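Beta-galactosidase BgaB (Bifidobacterium adolescentis, PDB 5VYM) hydrolyses terminal beta-galactose residues of transgalactooligosaccharides, acting strongly on Gal(beta1-4)Gal, with this chain supplying the trimerisation domain of the glycoside hydrolase 42 enzyme. Local coordinates at residues Leu54-Leu66 with Val69-Phe83. Sequence-based numbering, arbitrary orientation.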
ATOM      1  N   LEU B  54     -20.311   4.556  -3.321  1.00 37.71           N
ATOM      2  CA  LEU B  54     -18.991   4.388  -2.720  1.00 33.38           C
ATOM      3  C   LEU B  54     -19.073   4.311  -1.200  1.00 32.78           C
ATOM      4  O   LEU B  54     -18.314   3.567  -0.567  1.00 35.46           O
ATOM      5  CB  LEU B  54     -18.078   5.533  -3.159  1.00 27.32           C
ATOM      6  CG  LEU B  54     -16.660   5.586  -2.593  1.00 32.24           C
ATOM      7  CD1 LEU B  54     -15.939   4.275  -2.827  1.00 25.67           C
ATOM      8  CD2 LEU B  54     -15.882   6.738  -3.211  1.00 36.78           C
ATOM      9  N   ALA B  55     -19.995   5.063  -0.595  1.00 34.42           N
ATOM     10  CA  ALA B  55     -20.097   5.102   0.859  1.00 40.71           C
ATOM     11  C   ALA B  55     -20.683   3.828   1.455  1.00 40.14           C
ATOM     12  O   ALA B  55     -20.568   3.629   2.668  1.00 40.61           O
ATOM     13  CB  ALA B  55     -20.936   6.303   1.294  1.00 32.13           C
ATOM     14  N   TYR B  56     -21.299   2.967   0.648  1.00 41.92           N
ATOM     15  CA  TYR B  56     -21.950   1.781   1.181  1.00 42.13           C
ATOM     16  C   TYR B  56     -20.928   0.680   1.464  1.00 42.90           C
ATOM     17  O   TYR B  56     -19.759   0.758   1.078  1.00 41.77           O
ATOM     18  CB  TYR B  56     -23.025   1.274   0.219  1.00 48.38           C
ATOM     19  CG  TYR B  56     -24.290   2.108   0.204  1.00 54.75           C
ATOM     20  CD1 TYR B  56     -25.371   1.747  -0.590  1.00 65.60           C
ATOM     21  CD2 TYR B  56     -24.402   3.253   0.981  1.00 52.69           C
ATOM     22  CE1 TYR B  56     -26.529   2.504  -0.609  1.00 63.14           C
ATOM     23  CE2 TYR B  56     -25.554   4.016   0.967  1.00 57.31           C
ATOM     24  CZ  TYR B  56     -26.614   3.637   0.171  1.00 63.31           C
ATOM     25  OH  TYR B  56     -27.763   4.394   0.156  1.00 75.09           O
ATOM     26  N   ASP B  57     -21.393  -0.360   2.153  1.00 42.52           N
ATOM     27  CA  ASP B  57     -20.553  -1.491   2.544  1.00 43.38           C
ATOM     28  C   ASP B  57     -20.515  -2.487   1.391  1.00 48.28           C
ATOM     29  O   ASP B  57     -21.412  -3.319   1.243  1.00 54.38           O
ATOM     30  CB  ASP B  57     -21.086  -2.134   3.820  1.00 45.17           C
ATOM     31  CG  ASP B  57     -20.239  -3.304   4.291  1.00 48.36           C
ATOM     32  OD1 ASP B  57     -19.110  -3.476   3.785  1.00 49.31           O
ATOM     33  OD2 ASP B  57     -20.708  -4.056   5.172  1.00 55.92           O
ATOM     34  N   TRP B  58     -19.465  -2.407   0.572  1.00 38.98           N
ATOM     35  CA  TRP B  58     -19.259  -3.339  -0.529  1.00 35.80           C
ATOM     36  C   TRP B  58     -18.190  -4.380  -0.216  1.00 35.84           C
ATOM     37  O   TRP B  58     -17.613  -4.963  -1.139  1.00 33.76           O
ATOM     38  CB  TRP B  58     -18.900  -2.581  -1.807  1.00 35.04           C
ATOM     39  CG  TRP B  58     -18.070  -1.356  -1.574  1.00 35.41           C
ATOM     40  CD1 TRP B  58     -18.504  -0.064  -1.579  1.00 32.94           C
ATOM     41  CD2 TRP B  58     -16.664  -1.307  -1.298  1.00 33.55           C
ATOM     42  NE1 TRP B  58     -17.457   0.788  -1.325  1.00 32.59           N
ATOM     43  CE2 TRP B  58     -16.316   0.050  -1.150  1.00 33.30           C
ATOM     44  CE3 TRP B  58     -15.667  -2.277  -1.164  1.00 29.84           C
ATOM     45  CZ2 TRP B  58     -15.014   0.462  -0.875  1.00 26.67           C
ATOM     46  CZ3 TRP B  58     -14.375  -1.867  -0.890  1.00 31.48           C
ATOM     47  CH2 TRP B  58     -14.060  -0.510  -0.748  1.00 26.39           C
ATOM     48  N   SER B  59     -17.918  -4.625   1.068  1.00 34.43           N
ATOM     49  CA  SER B  59     -16.888  -5.583   1.449  1.00 47.36           C
ATOM     50  C   SER B  59     -17.259  -7.015   1.087  1.00 38.50           C
ATOM     51  O   SER B  59     -16.366  -7.863   0.978  1.00 38.33           O
ATOM     52  CB  SER B  59     -16.610  -5.486   2.950  1.00 42.35           C
ATOM     53  OG  SER B  59     -17.769  -5.801   3.703  1.00 37.27           O
ATOM     54  N   SER B  60     -18.547  -7.305   0.899  1.00 38.92           N
ATOM     55  CA  SER B  60     -18.986  -8.655   0.569  1.00 43.29           C
ATOM     56  C   SER B  60     -18.830  -8.988  -0.910  1.00 39.97           C
ATOM     57  O   SER B  60     -18.965 -10.160  -1.278  1.00 42.51           O
ATOM     58  CB  SER B  60     -20.446  -8.850   0.990  1.00 42.31           C
ATOM     59  OG  SER B  60     -21.282  -7.864   0.408  1.00 51.97           O
ATOM     60  N   TYR B  61     -18.559  -8.003  -1.761  1.00 34.85           N
ATOM     61  CA  TYR B  61     -18.327  -8.282  -3.169  1.00 33.98           C
ATOM     62  C   TYR B  61     -16.939  -8.882  -3.371  1.00 37.68           C
ATOM     63  O   TYR B  61     -16.056  -8.782  -2.514  1.00 46.56           O
ATOM     64  CB  TYR B  61     -18.474  -7.009  -4.005  1.00 31.52           C
ATOM     65  CG  TYR B  61     -19.902  -6.544  -4.179  1.00 31.97           C
ATOM     66  CD1 TYR B  61     -20.512  -5.739  -3.226  1.00 33.12           C
ATOM     67  CD2 TYR B  61     -20.639  -6.908  -5.296  1.00 37.12           C
ATOM     68  CE1 TYR B  61     -21.817  -5.312  -3.381  1.00 32.98           C
ATOM     69  CE2 TYR B  61     -21.946  -6.487  -5.461  1.00 37.43           C
ATOM     70  CZ  TYR B  61     -22.530  -5.689  -4.500  1.00 38.16           C
ATOM     71  OH  TYR B  61     -23.830  -5.268  -4.658  1.00 39.14           O
ATOM     72  N   LYS B  62     -16.752  -9.519  -4.524  1.00 31.42           N
ATOM     73  CA  LYS B  62     -15.457 -10.104  -4.845  1.00 33.70           C
ATOM     74  C   LYS B  62     -14.587  -9.178  -5.682  1.00 35.18           C
ATOM     75  O   LYS B  62     -13.360  -9.188  -5.532  1.00 36.35           O
ATOM     76  CB  LYS B  62     -15.647 -11.433  -5.581  1.00 32.95           C
ATOM     77  CG  LYS B  62     -16.347 -12.500  -4.756  1.00 40.36           C
ATOM     78  CD  LYS B  62     -16.355 -13.833  -5.483  1.00 53.40           C
ATOM     79  CE  LYS B  62     -17.045 -14.909  -4.660  1.00 61.94           C
ATOM     80  NZ  LYS B  62     -16.438 -15.036  -3.308  1.00 72.96           N
ATOM     81  N   THR B  63     -15.195  -8.377  -6.552  1.00 31.42           N
ATOM     82  CA  THR B  63     -14.482  -7.428  -7.392  1.00 26.08           C
ATOM     83  C   THR B  63     -15.161  -6.072  -7.293  1.00 34.14           C
ATOM     84  O   THR B  63     -16.392  -5.984  -7.252  1.00 37.84           O
ATOM     85  CB  THR B  63     -14.443  -7.898  -8.851  1.00 31.08           C
ATOM     86  OG1 THR B  63     -13.755  -9.153  -8.928  1.00 42.98           O
ATOM     87  CG2 THR B  63     -13.725  -6.881  -9.732  1.00 27.88           C
ATOM     88  N   VAL B  64     -14.352  -5.018  -7.246  1.00 31.38           N
ATOM     89  CA  VAL B  64     -14.834  -3.647  -7.140  1.00 33.72           C
ATOM     90  C   VAL B  64     -14.187  -2.831  -8.250  1.00 35.14           C
ATOM     91  O   VAL B  64     -12.973  -2.925  -8.469  1.00 35.64           O
ATOM     92  CB  VAL B  64     -14.527  -3.055  -5.750  1.00 33.05           C
ATOM     93  CG1 VAL B  64     -14.183  -1.591  -5.845  1.00 52.46           C
ATOM     94  CG2 VAL B  64     -15.711  -3.265  -4.819  1.00 31.01           C
ATOM     95  N   VAL B  65     -14.998  -2.051  -8.965  1.00 30.84           N
ATOM     96  CA  VAL B  65     -14.549  -1.272 -10.116  1.00 35.17           C
ATOM     97  C   VAL B  65     -14.781   0.203  -9.823  1.00 34.79           C
ATOM     98  O   VAL B  65     -15.870   0.588  -9.381  1.00 40.60           O
ATOM     99  CB  VAL B  65     -15.277  -1.693 -11.406  1.00 34.45           C
ATOM    100  CG1 VAL B  65     -14.811  -0.851 -12.583  1.00 28.53           C
ATOM    101  CG2 VAL B  65     -15.061  -3.175 -11.684  1.00 35.37           C
ATOM    102  N   LEU B  66     -13.760   1.027 -10.072  1.00 31.80           N
ATOM    103  CA  LEU B  66     -13.828   2.472  -9.858  1.00 33.14           C
ATOM    104  C   LEU B  66     -13.568   3.184 -11.179  1.00 33.21           C
ATOM    105  O   LEU B  66     -12.411   3.473 -11.523  1.00 37.68           O
ATOM    106  CB  LEU B  66     -12.833   2.922  -8.790  1.00 32.86           C
ATOM    107  CG  LEU B  66     -13.088   2.439  -7.361  1.00 39.14           C
ATOM    108  CD1 LEU B  66     -12.277   1.188  -7.061  1.00 33.77           C
ATOM    109  CD2 LEU B  66     -12.787   3.540  -6.356  1.00 33.94           C
ATOM    110  N   VAL B  69     -13.520   7.686 -10.747  1.00 35.97           N
ATOM    111  CA  VAL B  69     -13.826   8.108  -9.371  1.00 31.14           C
ATOM    112  C   VAL B  69     -12.777   9.157  -9.023  1.00 35.91           C
ATOM    113  O   VAL B  69     -11.767   8.896  -8.366  1.00 45.91           O
ATOM    114  CB  VAL B  69     -13.850   6.930  -8.394  1.00 38.68           C
ATOM    115  CG1 VAL B  69     -14.182   7.405  -6.986  1.00 30.14           C
ATOM    116  CG2 VAL B  69     -14.861   5.891  -8.853  1.00 39.20           C
ATOM    117  N   LEU B  70     -13.019  10.382  -9.498  1.00 32.54           N
ATOM    118  CA  LEU B  70     -12.018  11.440  -9.383  1.00 38.00           C
ATOM    119  C   LEU B  70     -11.733  11.785  -7.928  1.00 37.55           C
ATOM    120  O   LEU B  70     -10.579  12.029  -7.556  1.00 37.74           O
ATOM    121  CB  LEU B  70     -12.483  12.682 -10.144  1.00 44.68           C
ATOM    122  CG  LEU B  70     -12.517  12.574 -11.667  1.00 54.91           C
ATOM    123  CD1 LEU B  70     -13.783  13.209 -12.211  1.00 65.75           C
ATOM    124  CD2 LEU B  70     -11.285  13.230 -12.268  1.00 54.38           C
ATOM    125  N   ILE B  71     -12.767  11.814  -7.094  1.00 30.58           N
ATOM    126  CA  ILE B  71     -12.633  12.185  -5.691  1.00 35.86           C
ATOM    127  C   ILE B  71     -12.488  10.909  -4.876  1.00 38.01           C
ATOM    128  O   ILE B  71     -13.402  10.076  -4.843  1.00 42.12           O
ATOM    129  CB  ILE B  71     -13.834  13.011  -5.209  1.00 38.00           C
ATOM    130  CG1 ILE B  71     -14.207  14.078  -6.242  1.00 44.98           C
ATOM    131  CG2 ILE B  71     -13.527  13.651  -3.864  1.00 31.51           C
ATOM    132  CD1 ILE B  71     -13.158  15.143  -6.433  1.00 46.62           C
ATOM    133  N   LEU B  72     -11.338  10.750  -4.225  1.00 33.30           N
ATOM    134  CA  LEU B  72     -11.091   9.636  -3.319  1.00 30.52           C
ATOM    135  C   LEU B  72     -10.454  10.182  -2.054  1.00 34.12           C
ATOM    136  O   LEU B  72      -9.335  10.703  -2.095  1.00 37.91           O
ATOM    137  CB  LEU B  72     -10.186   8.579  -3.956  1.00 33.57           C
ATOM    138  CG  LEU B  72     -10.858   7.353  -4.575  1.00 42.50           C
ATOM    139  CD1 LEU B  72      -9.814   6.304  -4.925  1.00 38.41           C
ATOM    140  CD2 LEU B  72     -11.911   6.779  -3.639  1.00 43.58           C
ATOM    141  N   SER B  73     -11.168  10.075  -0.939  1.00 33.95           N
ATOM    142  CA  SER B  73     -10.600  10.452   0.341  1.00 34.16           C
ATOM    143  C   SER B  73      -9.519   9.451   0.747  1.00 37.13           C
ATOM    144  O   SER B  73      -9.392   8.364   0.177  1.00 36.93           O
ATOM    145  CB  SER B  73     -11.689  10.524   1.411  1.00 35.16           C
ATOM    146  OG  SER B  73     -12.350   9.277   1.544  1.00 41.61           O
ATOM    147  N   ALA B  74      -8.724   9.837   1.746  1.00 36.19           N
ATOM    148  CA  ALA B  74      -7.738   8.909   2.286  1.00 38.88           C
ATOM    149  C   ALA B  74      -8.415   7.692   2.904  1.00 36.36           C
ATOM    150  O   ALA B  74      -7.952   6.559   2.732  1.00 35.81           O
ATOM    151  CB  ALA B  74      -6.855   9.614   3.315  1.00 23.63           C
ATOM    152  N   ALA B  75      -9.528   7.909   3.612  1.00 28.32           N
ATOM    153  CA  ALA B  75     -10.226   6.802   4.255  1.00 26.70           C
ATOM    154  C   ALA B  75     -10.790   5.830   3.227  1.00 36.04           C
ATOM    155  O   ALA B  75     -10.791   4.614   3.449  1.00 41.32           O
ATOM    156  CB  ALA B  75     -11.338   7.337   5.155  1.00 25.56           C
ATOM    157  N   ASP B  76     -11.273   6.344   2.094  1.00 35.94           N
ATOM    158  CA  ASP B  76     -11.816   5.461   1.067  1.00 38.31           C
ATOM    159  C   ASP B  76     -10.709   4.704   0.344  1.00 35.91           C
ATOM    160  O   ASP B  76     -10.885   3.533  -0.015  1.00 27.91           O
ATOM    161  CB  ASP B  76     -12.669   6.259   0.081  1.00 38.61           C
ATOM    162  CG  ASP B  76     -14.039   6.603   0.640  1.00 48.63           C
ATOM    163  OD1 ASP B  76     -14.486   5.920   1.588  1.00 47.71           O
ATOM    164  OD2 ASP B  76     -14.674   7.548   0.127  1.00 53.30           O
ATOM    165  N   THR B  77      -9.564   5.352   0.115  1.00 36.02           N
ATOM    166  CA  THR B  77      -8.416   4.634  -0.432  1.00 34.55           C
ATOM    167  C   THR B  77      -7.966   3.535   0.522  1.00 41.12           C
ATOM    168  O   THR B  77      -7.570   2.445   0.090  1.00 39.42           O
ATOM    169  CB  THR B  77      -7.270   5.608  -0.716  1.00 27.42           C
ATOM    170  OG1 THR B  77      -7.742   6.679  -1.541  1.00 40.20           O
ATOM    171  CG2 THR B  77      -6.134   4.900  -1.436  1.00 24.94           C
ATOM    172  N   GLN B  78      -8.040   3.799   1.830  1.00 34.91           N
ATOM    173  CA  GLN B  78      -7.711   2.777   2.818  1.00 31.96           C
ATOM    174  C   GLN B  78      -8.715   1.630   2.779  1.00 36.57           C
ATOM    175  O   GLN B  78      -8.342   0.467   2.974  1.00 37.95           O
ATOM    176  CB  GLN B  78      -7.656   3.400   4.213  1.00 29.45           C
ATOM    177  CG  GLN B  78      -7.266   2.430   5.318  1.00 28.94           C
ATOM    178  CD  GLN B  78      -5.865   1.885   5.146  1.00 35.73           C
ATOM    179  OE1 GLN B  78      -4.920   2.634   4.901  1.00 40.37           O
ATOM    180  NE2 GLN B  78      -5.722   0.570   5.266  1.00 44.73           N
ATOM    181  N   ARG B  79      -9.992   1.936   2.532  1.00 22.99           N
ATOM    182  CA  ARG B  79     -10.994   0.878   2.433  1.00 28.61           C
ATOM    183  C   ARG B  79     -10.704  -0.047   1.258  1.00 34.51           C
ATOM    184  O   ARG B  79     -10.892  -1.265   1.355  1.00 31.54           O
ATOM    185  CB  ARG B  79     -12.393   1.481   2.304  1.00 31.56           C
ATOM    186  CG  ARG B  79     -12.902   2.178   3.556  1.00 32.38           C
ATOM    187  CD  ARG B  79     -14.232   2.864   3.287  1.00 29.31           C
ATOM    188  NE  ARG B  79     -15.280   1.908   2.940  1.00 21.12           N
ATOM    189  CZ  ARG B  79     -16.357   2.211   2.223  1.00 31.24           C
ATOM    190  NH1 ARG B  79     -16.525   3.444   1.763  1.00 29.18           N
ATOM    191  NH2 ARG B  79     -17.262   1.279   1.956  1.00 34.30           N
ATOM    192  N   LEU B  80     -10.245   0.516   0.137  1.00 27.40           N
ATOM    193  CA  LEU B  80      -9.862  -0.313  -1.002  1.00 30.83           C
ATOM    194  C   LEU B  80      -8.647  -1.172  -0.676  1.00 31.51           C
ATOM    195  O   LEU B  80      -8.598  -2.352  -1.041  1.00 29.32           O
ATOM    196  CB  LEU B  80      -9.579   0.564  -2.221  1.00 26.05           C
ATOM    197  CG  LEU B  80     -10.763   1.310  -2.837  1.00 27.28           C
ATOM    198  CD1 LEU B  80     -10.272   2.274  -3.902  1.00 24.44           C
ATOM    199  CD2 LEU B  80     -11.764   0.330  -3.423  1.00 25.96           C
ATOM    200  N   ALA B  81      -7.658  -0.598   0.015  1.00 34.10           N
ATOM    201  CA  ALA B  81      -6.464  -1.360   0.366  1.00 34.88           C
ATOM    202  C   ALA B  81      -6.800  -2.502   1.316  1.00 33.20           C
ATOM    203  O   ALA B  81      -6.308  -3.623   1.146  1.00 35.36           O
ATOM    204  CB  ALA B  81      -5.412  -0.439   0.981  1.00 33.89           C
ATOM    205  N   ASP B  82      -7.636  -2.237   2.323  1.00 33.85           N
ATOM    206  CA  ASP B  82      -8.085  -3.306   3.211  1.00 34.82           C
ATOM    207  C   ASP B  82      -8.878  -4.355   2.443  1.00 36.31           C
ATOM    208  O   ASP B  82      -8.702  -5.560   2.658  1.00 38.06           O
ATOM    209  CB  ASP B  82      -8.928  -2.730   4.349  1.00 35.01           C
ATOM    210  CG  ASP B  82      -8.100  -1.954   5.357  1.00 47.43           C
ATOM    211  OD1 ASP B  82      -7.005  -2.431   5.723  1.00 52.02           O
ATOM    212  OD2 ASP B  82      -8.545  -0.867   5.782  1.00 55.92           O
ATOM    213  N   PHE B  83      -9.756  -3.912   1.542  1.00 39.23           N
ATOM    214  CA  PHE B  83     -10.554  -4.843   0.752  1.00 36.35           C
ATOM    215  C   PHE B  83      -9.668  -5.720  -0.123  1.00 41.56           C
ATOM    216  O   PHE B  83      -9.869  -6.937  -0.210  1.00 47.64           O
ATOM    217  CB  PHE B  83     -11.562  -4.061  -0.094  1.00 32.65           C
ATOM    218  CG  PHE B  83     -12.323  -4.903  -1.075  1.00 29.15           C
ATOM    219  CD1 PHE B  83     -11.926  -4.976  -2.401  1.00 26.92           C
ATOM    220  CD2 PHE B  83     -13.443  -5.612  -0.676  1.00 28.88           C
ATOM    221  CE1 PHE B  83     -12.627  -5.746  -3.309  1.00 23.89           C
ATOM    222  CE2 PHE B  83     -14.149  -6.384  -1.579  1.00 30.19           C
ATOM    223  CZ  PHE B  83     -13.740  -6.451  -2.898  1.00 23.83           C
TER
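Strand 63-66 and helix 74-85 are the first two elements of a beta-alpha-beta unit, and W58 and R79 seal the helix against the loop that leads into the strand. The R79 guanidinium turns a face to CE2 and CZ2 of the indole, planes 26° apart; NH2 comes 3.3 Å from NE1 of W58, both donors and so not bonded to each other. Arginine suits this place because its flat, charged end can lie along the indole and still spend its N-H groups at the rim: NH2 donates to Y56 O (2.7 Å) and NH1 to L54 O (2.9 Å). Tryptophan suits its own: NE1 reaches L54 O from the opposite face of that carbonyl, while the six-membered ring meets R79, L80 and F83. D76 OD1 bridges to R79 NH1 at 3.2 Å. The indole edge meets the face of F83 in a T-shaped stack, planes at 81°. F83 CG stands anti to its backbone N (chi1 173°), which carries the ring edge to Y61 O, 3.2 Å from CE2. Replacing W58 with an alanine would probably take away the ring that R79 and the F83 face rest on, and leave L54 O with one donor fewer. Deeper in, L66 CD2 meets L80 CD1 tip to tip at 3.7 Å. Such a helix, running roughly antiparallel to its strand over a parallel sheet, is characteristic of the beta-alpha-beta crossover.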